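Local coordinates for protein alpha-glucosidase (PDB 5HQA) that hydrolyses alpha-glucosides as a family 97 glycoside hydrolase, and here holds the inhibitor acarbose in a sugar pocket beside a calcium ion, at residues 53-58 / 86-91; 356-361 / 388-393; 361-366 / 394-399. All coordinates share one frame; numbering follows the deposited sequence.

Contact 1 (53-58 / 86-91)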
loop_
_atom_site.group_PDB
_atom_site.type_symbol
_atom_site.label_atom_id
_atom_site.label_comp_id
_atom_site.label_asym_id
_atom_site.label_seq_id
_atom_site.Cartn_x
_atom_site.Cartn_y
_atom_site.Cartn_z
ATOM N N LYS A 53 -35.722 -3.642 -11.682
ATOM C CA LYS A 53 -35.931 -2.435 -12.468
ATOM C C LYS A 53 -35.629 -1.201 -11.623
ATOM O O LYS A 53 -35.824 -1.203 -10.405
ATOM C CB LYS A 53 -37.377 -2.353 -13.006
ATOM C CG LYS A 53 -37.795 -3.529 -13.902
ATOM C CD LYS A 53 -36.929 -3.602 -15.149
ATOM C CE LYS A 53 -37.165 -4.885 -15.932
ATOM N NZ LYS A 53 -36.073 -5.113 -16.930
ATOM N N ILE A 54 -35.157 -0.142 -12.287
ATOM C CA ILE A 54 -34.909 1.128 -11.608
ATOM C C ILE A 54 -36.237 1.781 -11.258
ATOM O O ILE A 54 -37.096 1.985 -12.126
ATOM C CB ILE A 54 -34.062 2.062 -12.486
ATOM C CG1 ILE A 54 -32.680 1.453 -12.759
ATOM C CG2 ILE A 54 -33.928 3.444 -11.819
ATOM C CD1 ILE A 54 -31.917 2.148 -13.886
ATOM N N THR A 55 -36.412 2.119 -9.982
ATOM C CA THR A 55 -37.611 2.804 -9.526
ATOM C C THR A 55 -37.368 4.254 -9.140
ATOM O O THR A 55 -38.314 5.051 -9.184
ATOM C CB THR A 55 -38.216 2.081 -8.316
ATOM O OG1 THR A 55 -37.254 2.050 -7.259
ATOM C CG2 THR A 55 -38.600 0.656 -8.679
ATOM N N LYS A 56 -36.136 4.613 -8.778
ATOM C CA LYS A 56 -35.840 5.916 -8.203
ATOM C C LYS A 56 -34.363 6.230 -8.404
ATOM O O LYS A 56 -33.518 5.333 -8.310
ATOM C CB LYS A 56 -36.187 5.934 -6.707
ATOM C CG LYS A 56 -36.037 7.276 -6.030
ATOM C CD LYS A 56 -36.686 7.285 -4.653
ATOM C CE LYS A 56 -36.110 6.210 -3.772
ATOM N NZ LYS A 56 -36.845 6.118 -2.481
ATOM N N VAL A 57 -34.059 7.499 -8.686
ATOM C CA VAL A 57 -32.691 8.000 -8.647
ATOM C C VAL A 57 -32.668 9.248 -7.776
ATOM O O VAL A 57 -33.590 10.070 -7.826
ATOM C CB VAL A 57 -32.119 8.291 -10.053
ATOM C CG1 VAL A 57 -32.160 7.036 -10.915
ATOM C CG2 VAL A 57 -32.861 9.414 -10.731
ATOM N N GLN A 58 -31.626 9.377 -6.959
ATOM C CA GLN A 58 -31.455 10.530 -6.084
ATOM C C GLN A 58 -30.092 11.145 -6.355
ATOM O O GLN A 58 -29.067 10.487 -6.155
ATOM C CB GLN A 58 -31.586 10.116 -4.620
ATOM C CG GLN A 58 -32.941 9.517 -4.319
ATOM C CD GLN A 58 -33.043 9.005 -2.906
ATOM O OE1 GLN A 58 -33.361 9.762 -1.985
ATOM N NE2 GLN A 58 -32.764 7.714 -2.717
ATOM N N THR A 86 -32.058 3.129 -7.157
ATOM C CA THR A 86 -32.786 2.095 -6.435
ATOM C C THR A 86 -33.386 1.118 -7.433
ATOM O O THR A 86 -34.040 1.535 -8.397
ATOM C CB THR A 86 -33.881 2.697 -5.555
ATOM O OG1 THR A 86 -33.274 3.523 -4.561
ATOM C CG2 THR A 86 -34.670 1.598 -4.863
ATOM N N PHE A 87 -33.152 -0.173 -7.202
ATOM C CA PHE A 87 -33.677 -1.255 -8.022
ATOM C C PHE A 87 -34.682 -2.053 -7.210
ATOM O O PHE A 87 -34.489 -2.274 -6.010
ATOM C CB PHE A 87 -32.570 -2.206 -8.483
ATOM C CG PHE A 87 -31.490 -1.550 -9.285
ATOM C CD1 PHE A 87 -31.586 -1.468 -10.667
ATOM C CD2 PHE A 87 -30.365 -1.035 -8.664
ATOM C CE1 PHE A 87 -30.583 -0.869 -11.413
ATOM C CE2 PHE A 87 -29.360 -0.440 -9.405
ATOM C CZ PHE A 87 -29.469 -0.359 -10.781
ATOM N N ALA A 88 -35.736 -2.522 -7.866
ATOM C CA ALA A 88 -36.716 -3.347 -7.181
ATOM C C ALA A 88 -37.220 -4.433 -8.116
ATOM O O ALA A 88 -37.364 -4.216 -9.323
ATOM C CB ALA A 88 -37.893 -2.515 -6.661
ATOM N N LYS A 89 -37.481 -5.600 -7.539
ATOM C CA LYS A 89 -38.065 -6.736 -8.220
ATOM C C LYS A 89 -39.324 -7.151 -7.470
ATOM O O LYS A 89 -39.287 -7.281 -6.237
ATOM C CB LYS A 89 -37.060 -7.908 -8.276
ATOM C CG LYS A 89 -37.609 -9.198 -8.874
ATOM C CD LYS A 89 -36.540 -10.285 -8.844
ATOM C CE LYS A 89 -36.991 -11.564 -9.551
ATOM N NZ LYS A 89 -38.069 -12.300 -8.821
ATOM N N PRO A 90 -40.454 -7.322 -8.150
ATOM C CA PRO A 90 -41.673 -7.743 -7.452
ATOM C C PRO A 90 -41.580 -9.189 -6.985
ATOM O O PRO A 90 -40.811 -10.000 -7.511
ATOM C CB PRO A 90 -42.767 -7.575 -8.511
ATOM C CG PRO A 90 -42.056 -7.720 -9.799
ATOM C CD PRO A 90 -40.680 -7.125 -9.592
ATOM N N GLN A 91 -42.373 -9.503 -5.964
ATOM C CA GLN A 91 -42.483 -10.876 -5.485
ATOM C C GLN A 91 -43.155 -11.730 -6.571
ATOM O O GLN A 91 -43.831 -11.195 -7.452
ATOM C CB GLN A 91 -43.260 -10.923 -4.162
ATOM C CG GLN A 91 -42.617 -10.103 -3.046
ATOM C CD GLN A 91 -41.236 -10.606 -2.662
ATOM O OE1 GLN A 91 -40.949 -11.799 -2.764
ATOM N NE2 GLN A 91 -40.367 -9.693 -2.222
HETATM O O HOH W 1 -32.651 6.151 -5.101
HETATM O O HOH W 2 -34.812 4.049 -1.711
#

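Contact 2 (356-361 / 388-393). With AC1 (4,6-dideoxy-4-{[(1S,4R,5S,6S)-4,5,6-trihydroxy-3-(hydroxymethyl)cyclohex-2-en-1-yl]amino}-alpha-D-glucopyranose), chain B.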
loop_
_atom_site.group_PDB
_atom_site.type_symbol
_atom_site.label_atom_id
_atom_site.label_comp_id
_atom_site.label_asym_id
_atom_site.label_seq_id
_atom_site.Cartn_x
_atom_site.Cartn_y
_atom_site.Cartn_z
ATOM N N HIS A 356 7.557 -5.895 17.428
ATOM C CA HIS A 356 7.454 -6.842 16.321
ATOM C C HIS A 356 6.666 -8.055 16.776
ATOM O O HIS A 356 7.040 -8.701 17.760
ATOM C CB HIS A 356 8.830 -7.278 15.817
ATOM C CG HIS A 356 8.762 -8.135 14.593
ATOM N ND1 HIS A 356 9.352 -9.379 14.518
ATOM C CD2 HIS A 356 8.151 -7.932 13.401
ATOM C CE1 HIS A 356 9.121 -9.900 13.323
ATOM N NE2 HIS A 356 8.395 -9.042 12.626
ATOM N N HIS A 357 5.598 -8.367 16.041
ATOM C CA HIS A 357 4.705 -9.491 16.316
ATOM C C HIS A 357 4.584 -10.305 15.031
ATOM O O HIS A 357 3.685 -10.045 14.231
ATOM C CB HIS A 357 3.324 -9.013 16.773
ATOM C CG HIS A 357 3.306 -8.393 18.133
ATOM N ND1 HIS A 357 2.246 -7.641 18.583
ATOM C CD2 HIS A 357 4.206 -8.419 19.145
ATOM C CE1 HIS A 357 2.494 -7.223 19.813
ATOM N NE2 HIS A 357 3.677 -7.684 20.178
ATOM N N GLU A 358 5.475 -11.275 14.827
ATOM C CA GLU A 358 5.315 -12.234 13.737
ATOM C C GLU A 358 4.468 -13.408 14.217
ATOM O O GLU A 358 4.752 -13.996 15.267
ATOM C CB GLU A 358 6.672 -12.739 13.239
ATOM C CG GLU A 358 6.565 -13.858 12.194
ATOM C CD GLU A 358 5.834 -13.416 10.925
ATOM O OE1 GLU A 358 6.287 -12.451 10.267
ATOM O OE2 GLU A 358 4.794 -14.026 10.582
ATOM N N THR A 359 3.439 -13.756 13.444
ATOM C CA THR A 359 2.545 -14.843 13.817
ATOM C C THR A 359 2.843 -16.149 13.099
ATOM O O THR A 359 2.333 -17.193 13.520
ATOM C CB THR A 359 1.092 -14.465 13.520
ATOM O OG1 THR A 359 0.918 -14.370 12.101
ATOM C CG2 THR A 359 0.735 -13.127 14.172
ATOM N N SER A 360 3.632 -16.112 12.021
ATOM C CA SER A 360 3.775 -17.249 11.107
ATOM C C SER A 360 2.415 -17.853 10.760
ATOM O O SER A 360 2.257 -19.069 10.645
ATOM C CB SER A 360 4.713 -18.314 11.674
ATOM O OG SER A 360 6.051 -17.865 11.607
ATOM N N GLY A 361 1.416 -16.987 10.610
ATOM C CA GLY A 361 0.123 -17.396 10.128
ATOM C C GLY A 361 -0.862 -17.865 11.179
ATOM O O GLY A 361 -2.046 -18.020 10.856
ATOM N N GLY A 388 3.200 -9.411 11.410
ATOM C CA GLY A 388 3.555 -10.301 10.321
ATOM C C GLY A 388 2.667 -11.520 10.314
ATOM O O GLY A 388 2.253 -12.012 11.365
ATOM N N TYR A 389 2.371 -12.013 9.110
ATOM C CA TYR A 389 1.452 -13.135 8.937
ATOM C C TYR A 389 2.023 -14.110 7.904
ATOM O O TYR A 389 1.388 -14.449 6.907
ATOM C CB TYR A 389 0.064 -12.625 8.535
ATOM C CG TYR A 389 -0.540 -11.700 9.582
ATOM C CD1 TYR A 389 -0.183 -10.356 9.641
ATOM C CD2 TYR A 389 -1.450 -12.177 10.520
ATOM C CE1 TYR A 389 -0.706 -9.512 10.613
ATOM C CE2 TYR A 389 -1.989 -11.335 11.499
ATOM C CZ TYR A 389 -1.611 -10.004 11.533
ATOM O OH TYR A 389 -2.141 -9.154 12.488
ATOM N N VAL A 390 3.246 -14.587 8.135
ATOM C CA VAL A 390 3.930 -15.390 7.120
ATOM C C VAL A 390 3.293 -16.779 7.053
ATOM O O VAL A 390 3.395 -17.575 7.988
ATOM C CB VAL A 390 5.436 -15.482 7.388
ATOM C CG1 VAL A 390 6.086 -16.448 6.391
ATOM C CG2 VAL A 390 6.062 -14.109 7.252
ATOM N N ALA A 391 2.636 -17.067 5.933
ATOM C CA ALA A 391 2.083 -18.372 5.594
ATOM C C ALA A 391 1.694 -18.311 4.124
ATOM O O ALA A 391 1.415 -17.230 3.594
ATOM C CB ALA A 391 0.863 -18.730 6.460
ATOM N N ASP A 392 1.679 -19.471 3.472
ATOM C CA ASP A 392 1.293 -19.503 2.068
ATOM C C ASP A 392 -0.151 -19.042 1.896
ATOM O O ASP A 392 -0.953 -19.053 2.838
ATOM C CB ASP A 392 1.441 -20.910 1.498
ATOM C CG ASP A 392 2.892 -21.304 1.266
ATOM O OD1 ASP A 392 3.813 -20.508 1.599
ATOM O OD2 ASP A 392 3.102 -22.428 0.753
ATOM N N GLY A 393 -0.473 -18.631 0.668
ATOM C CA GLY A 393 -1.841 -18.276 0.313
ATOM C C GLY A 393 -2.846 -19.314 0.789
ATOM O O GLY A 393 -2.636 -20.517 0.609
HETATM C C1 AC1 B . 8.629 -15.727 3.220
HETATM O O2 AC1 B . 6.906 -14.946 1.752
HETATM C C2 AC1 B . 7.497 -14.726 3.044
HETATM C C4A AC1 B . 10.283 -9.958 8.250
HETATM C C3 AC1 B . 7.980 -13.308 3.197
HETATM O O3 AC1 B . 6.904 -12.384 2.952
HETATM C C4 AC1 B . 8.579 -13.117 4.565
HETATM N N4A AC1 B . 8.819 -11.682 4.916
HETATM C C5 AC1 B . 9.873 -13.904 4.426
HETATM O O5 AC1 B . 9.524 -15.349 4.364
HETATM C C6 AC1 B . 10.859 -13.698 5.534
HETATM C C1B AC1 B . 8.305 -11.266 6.270
HETATM C C2B AC1 B . 8.558 -9.633 6.498
HETATM O O2B AC1 B . 8.056 -8.955 5.346
HETATM C C3B AC1 B . 9.908 -9.357 6.777
HETATM O O3B AC1 B . 10.207 -7.939 6.800
HETATM O O4 AC1 B . 11.667 -9.811 8.498
HETATM C C5B AC1 B . 9.912 -11.345 8.405
HETATM C C7B AC1 B . 8.848 -12.001 7.364
HETATM C C6B AC1 B . 10.029 -11.948 9.815
HETATM O O6B AC1 B . 8.988 -11.433 10.584
#

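Contact 3 (361-366 / 394-399)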
loop_
_atom_site.group_PDB
_atom_site.type_symbol
_atom_site.label_atom_id
_atom_site.label_comp_id
_atom_site.label_asym_id
_atom_site.label_seq_id
_atom_site.Cartn_x
_atom_site.Cartn_y
_atom_site.Cartn_z
ATOM N N GLY A 361 1.416 -16.987 10.610
ATOM C CA GLY A 361 0.123 -17.396 10.128
ATOM C C GLY A 361 -0.862 -17.865 11.179
ATOM O O GLY A 361 -2.046 -18.020 10.856
ATOM N N ASN A 362 -0.434 -18.100 12.421
ATOM C CA ASN A 362 -1.369 -18.592 13.431
ATOM C C ASN A 362 -1.970 -17.391 14.143
ATOM O O ASN A 362 -1.398 -16.869 15.106
ATOM C CB ASN A 362 -0.695 -19.543 14.410
ATOM C CG ASN A 362 -1.681 -20.125 15.418
ATOM O OD1 ASN A 362 -2.720 -19.522 15.722
ATOM N ND2 ASN A 362 -1.359 -21.305 15.944
ATOM N N VAL A 363 -3.155 -16.972 13.694
ATOM C CA VAL A 363 -3.733 -15.750 14.236
ATOM C C VAL A 363 -4.455 -15.990 15.554
ATOM O O VAL A 363 -4.686 -15.033 16.302
ATOM C CB VAL A 363 -4.666 -15.084 13.206
ATOM C CG1 VAL A 363 -3.849 -14.662 11.978
ATOM C CG2 VAL A 363 -5.798 -16.030 12.801
ATOM N N SER A 364 -4.804 -17.236 15.872
ATOM C CA SER A 364 -5.462 -17.492 17.148
ATOM C C SER A 364 -4.469 -17.441 18.297
ATOM O O SER A 364 -4.789 -16.928 19.373
ATOM C CB SER A 364 -6.172 -18.844 17.115
ATOM O OG SER A 364 -7.235 -18.818 16.176
ATOM N N ASN A 365 -3.258 -17.967 18.083
ATOM C CA ASN A 365 -2.207 -17.849 19.087
ATOM C C ASN A 365 -1.853 -16.391 19.344
ATOM O O ASN A 365 -1.544 -16.010 20.479
ATOM C CB ASN A 365 -0.969 -18.631 18.645
ATOM C CG ASN A 365 0.179 -18.504 19.630
ATOM O OD1 ASN A 365 0.046 -18.859 20.799
ATOM N ND2 ASN A 365 1.318 -18.002 19.162
ATOM N N TYR A 366 -1.881 -15.561 18.300
ATOM C CA TYR A 366 -1.645 -14.131 18.489
ATOM C C TYR A 366 -2.818 -13.480 19.208
ATOM O O TYR A 366 -2.633 -12.726 20.169
ATOM C CB TYR A 366 -1.412 -13.468 17.133
ATOM C CG TYR A 366 -1.046 -11.994 17.164
ATOM C CD1 TYR A 366 -0.336 -11.439 18.225
ATOM C CD2 TYR A 366 -1.402 -11.161 16.106
ATOM C CE1 TYR A 366 0.009 -10.082 18.231
ATOM C CE2 TYR A 366 -1.061 -9.817 16.100
ATOM C CZ TYR A 366 -0.358 -9.286 17.158
ATOM O OH TYR A 366 -0.042 -7.949 17.133
ATOM N N GLY A 394 -3.924 -18.868 1.428
ATOM C CA GLY A 394 -4.939 -19.778 1.925
ATOM C C GLY A 394 -4.569 -20.554 3.171
ATOM O O GLY A 394 -5.322 -21.453 3.560
ATOM N N ASN A 395 -3.443 -20.240 3.826
ATOM C CA ASN A 395 -2.978 -21.046 4.956
ATOM C C ASN A 395 -2.815 -20.242 6.245
ATOM O O ASN A 395 -2.031 -20.619 7.121
ATOM C CB ASN A 395 -1.679 -21.764 4.601
ATOM C CG ASN A 395 -1.928 -22.984 3.759
ATOM O OD1 ASN A 395 -2.186 -24.059 4.285
ATOM N ND2 ASN A 395 -1.909 -22.817 2.440
ATOM N N ILE A 396 -3.556 -19.142 6.392
ATOM C CA ILE A 396 -3.803 -18.620 7.729
ATOM C C ILE A 396 -4.390 -19.748 8.572
ATOM O O ILE A 396 -5.267 -20.489 8.118
ATOM C CB ILE A 396 -4.762 -17.416 7.671
ATOM C CG1 ILE A 396 -4.082 -16.194 7.038
ATOM C CG2 ILE A 396 -5.312 -17.088 9.072
ATOM C CD1 ILE A 396 -3.004 -15.561 7.917
ATOM N N LYS A 397 -3.905 -19.893 9.799
ATOM C CA LYS A 397 -4.426 -20.893 10.720
ATOM C C LYS A 397 -5.226 -20.202 11.817
ATOM O O LYS A 397 -4.708 -19.307 12.500
ATOM C CB LYS A 397 -3.293 -21.716 11.329
ATOM C CG LYS A 397 -3.757 -22.754 12.346
ATOM C CD LYS A 397 -2.551 -23.494 12.919
ATOM C CE LYS A 397 -2.954 -24.453 14.007
ATOM N NZ LYS A 397 -1.792 -25.256 14.467
ATOM N N ARG A 398 -6.486 -20.609 11.980
ATOM C CA ARG A 398 -7.282 -20.213 13.135
ATOM C C ARG A 398 -7.821 -21.461 13.818
ATOM O O ARG A 398 -7.933 -22.528 13.212
ATOM C CB ARG A 398 -8.441 -19.284 12.753
ATOM C CG ARG A 398 -9.536 -19.972 11.960
ATOM C CD ARG A 398 -10.644 -19.001 11.576
ATOM N NE ARG A 398 -11.690 -19.672 10.813
ATOM C CZ ARG A 398 -12.834 -20.105 11.335
ATOM N NH1 ARG A 398 -13.724 -20.710 10.560
ATOM N NH2 ARG A 398 -13.089 -19.923 12.628
ATOM N N ILE A 399 -8.134 -21.316 15.102
ATOM C CA ILE A 399 -8.776 -22.363 15.885
ATOM C C ILE A 399 -10.215 -21.927 16.103
ATOM O O ILE A 399 -10.457 -20.848 16.659
ATOM C CB ILE A 399 -8.060 -22.592 17.224
ATOM C CG1 ILE A 399 -6.573 -22.870 16.999
ATOM C CG2 ILE A 399 -8.703 -23.739 17.968
ATOM C CD1 ILE A 399 -6.296 -24.133 16.219
#

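Contact 1 (53-58 / 86-91)
K53 and A88 begin an antiparallel beta hairpin ladder as a hydrogen-bonded pair, and a beta bulge at T55 then shifts its register by one residue. K53 N gives to A88 O at 2.9 Å, and A88 N returns a bond of 2.9 Å to K53 O. Beyond the bulge T86 is gripped through both backbone atoms: T86 O takes the N-H of T55 at 2.9 Å, and T86 N donates to K56 O over the same 2.9 Å. I54 and F87, the non-hydrogen-bonded pair, aim their own N-H and C=O groups outward: I54 N finds D16 OD2, whereas F87 bonds through its backbone to Y97 on the next strand. Their side chains run side by side, I54 CG1 lying 3.4 Å from F87 CE1. An alanine in place of F87 would probably open a gap beside I54 CG1 and take an aromatic neighbour from the ring of Y97. T86 carries its hydroxyl anti to the carbonyl carbon (chi1 -63°), beside its own N, where it bonds to S98 OG and to two waters. One water lies 2.8 Å from T86 OG1 and accepts from Q58 NE2; the other, at a looser 3.3 Å from T86 OG1, accepts from K56 NZ at 3.0 Å.

Contact 2 (356-361 / 388-393)
E358 and V390 meet through a carboxylate whose two oxygens serve different masters, one the protein backbone and the other the inhibitor. E358 OE2 accepts V390 N across the contact at 2.9 Å, on its syn side, and S360 N at 2.8 Å on its anti lone pair; two donors thus fix the rotation of the group. E358 OE1 is left to take the hydroxyl O6B of the acarbose unit AC1 at 2.9 Å. The chain leaves the backbone with CG anti to N (chi1 174°) and bends at chi2 (61°), which brings CD round beside G388. That residue has to be small, because a CB on it would collide with OE1. V390 crosses the glutamate at about a right angle, its CG2 3.4 Å from E358 OE1 and 3.5 Å from AC1 C7B, so that one methyl touches both the acid and the cyclohexene ring of the inhibitor.

T359 grips the other strand end twice. Its OG1 donates to G388 O at 2.8 Å, in the carbonyl plane on a lone pair, while its N reaches the same oxygen at 3.0 Å from 44° above that plane. OG1 also accepts from G361 N at 3.1 Å, closing an ST turn.

All this happens where the parallel strands 352-358 and 384-388 end at the sugar pocket of the TIM-barrel domain. V390 leans on the calcium ligand E437, and the ring of Y389 packs between helices 363-379 and 413-428.

Contact 3 (361-366 / 394-399)
G361 and K397 make the first bond, K397 N giving its hydrogen to G361 O at 2.8 Å, with CG2 and CD1 of I396 close to the same oxygen. N362, backbone-bridged to K397, is the N-cap of helix 363-379. Its CG stands anti to the backbone N (chi1 -177°), and OD1 accepts N365 N at 2.9 Å in a nearly straight capping bond. The side chains of N362 and K397 cross obliquely, with N362 ND2 3.9 Å from K397 CD, and both ND2 and K397 NZ bond to D326 OD1. V363 follows with two roles: its N donates to K397 O at 3.0 Å, and its CG2 meets I396 CG2 at 3.9 Å, the two side chains crossing at about a right angle. S364 has its CB directed toward the strand. Its OG accepts I399 N at 2.9 Å and also lies 3.3 Å from R398 CA, while its CB rests near I399 CG1. R398 leads away from this contact to a salt bridge with E408 and a cation-pi contact with F414.

Helix start and strand thus share out their polar groups. A strand carbonyl and the asparagine cap each take an N-H from the first helical turn, the serine hydroxyl takes one from the strand, and the carboxylate of D326 is likely to offset the lysine's charge where it runs past the helix end.

In the fold
One contact lies at the surface and two lie deeper. Contact 1 is the surface one, its centre about 37 Å from the chain's centre, at the edge of an antiparallel sheet in the N-terminal region, and its nearest atoms stay about 32 Å or more from the others. Antiparallel backbone bonds, interrupted by a bulge, and water dominate there. Contacts 2 and 3 belong to the TIM-barrel part, share G361, and have interleaved segments, so strand 352-358 passes into helix 363-379 through both; H357 ND1 and Y366 OH, 2.7 Å apart, tie them further. Contact 2 is buried and places side-chain oxygens for backbone and inhibitor, whereas the partly buried contact 3 mixes helix capping with charges paired to acids outside it.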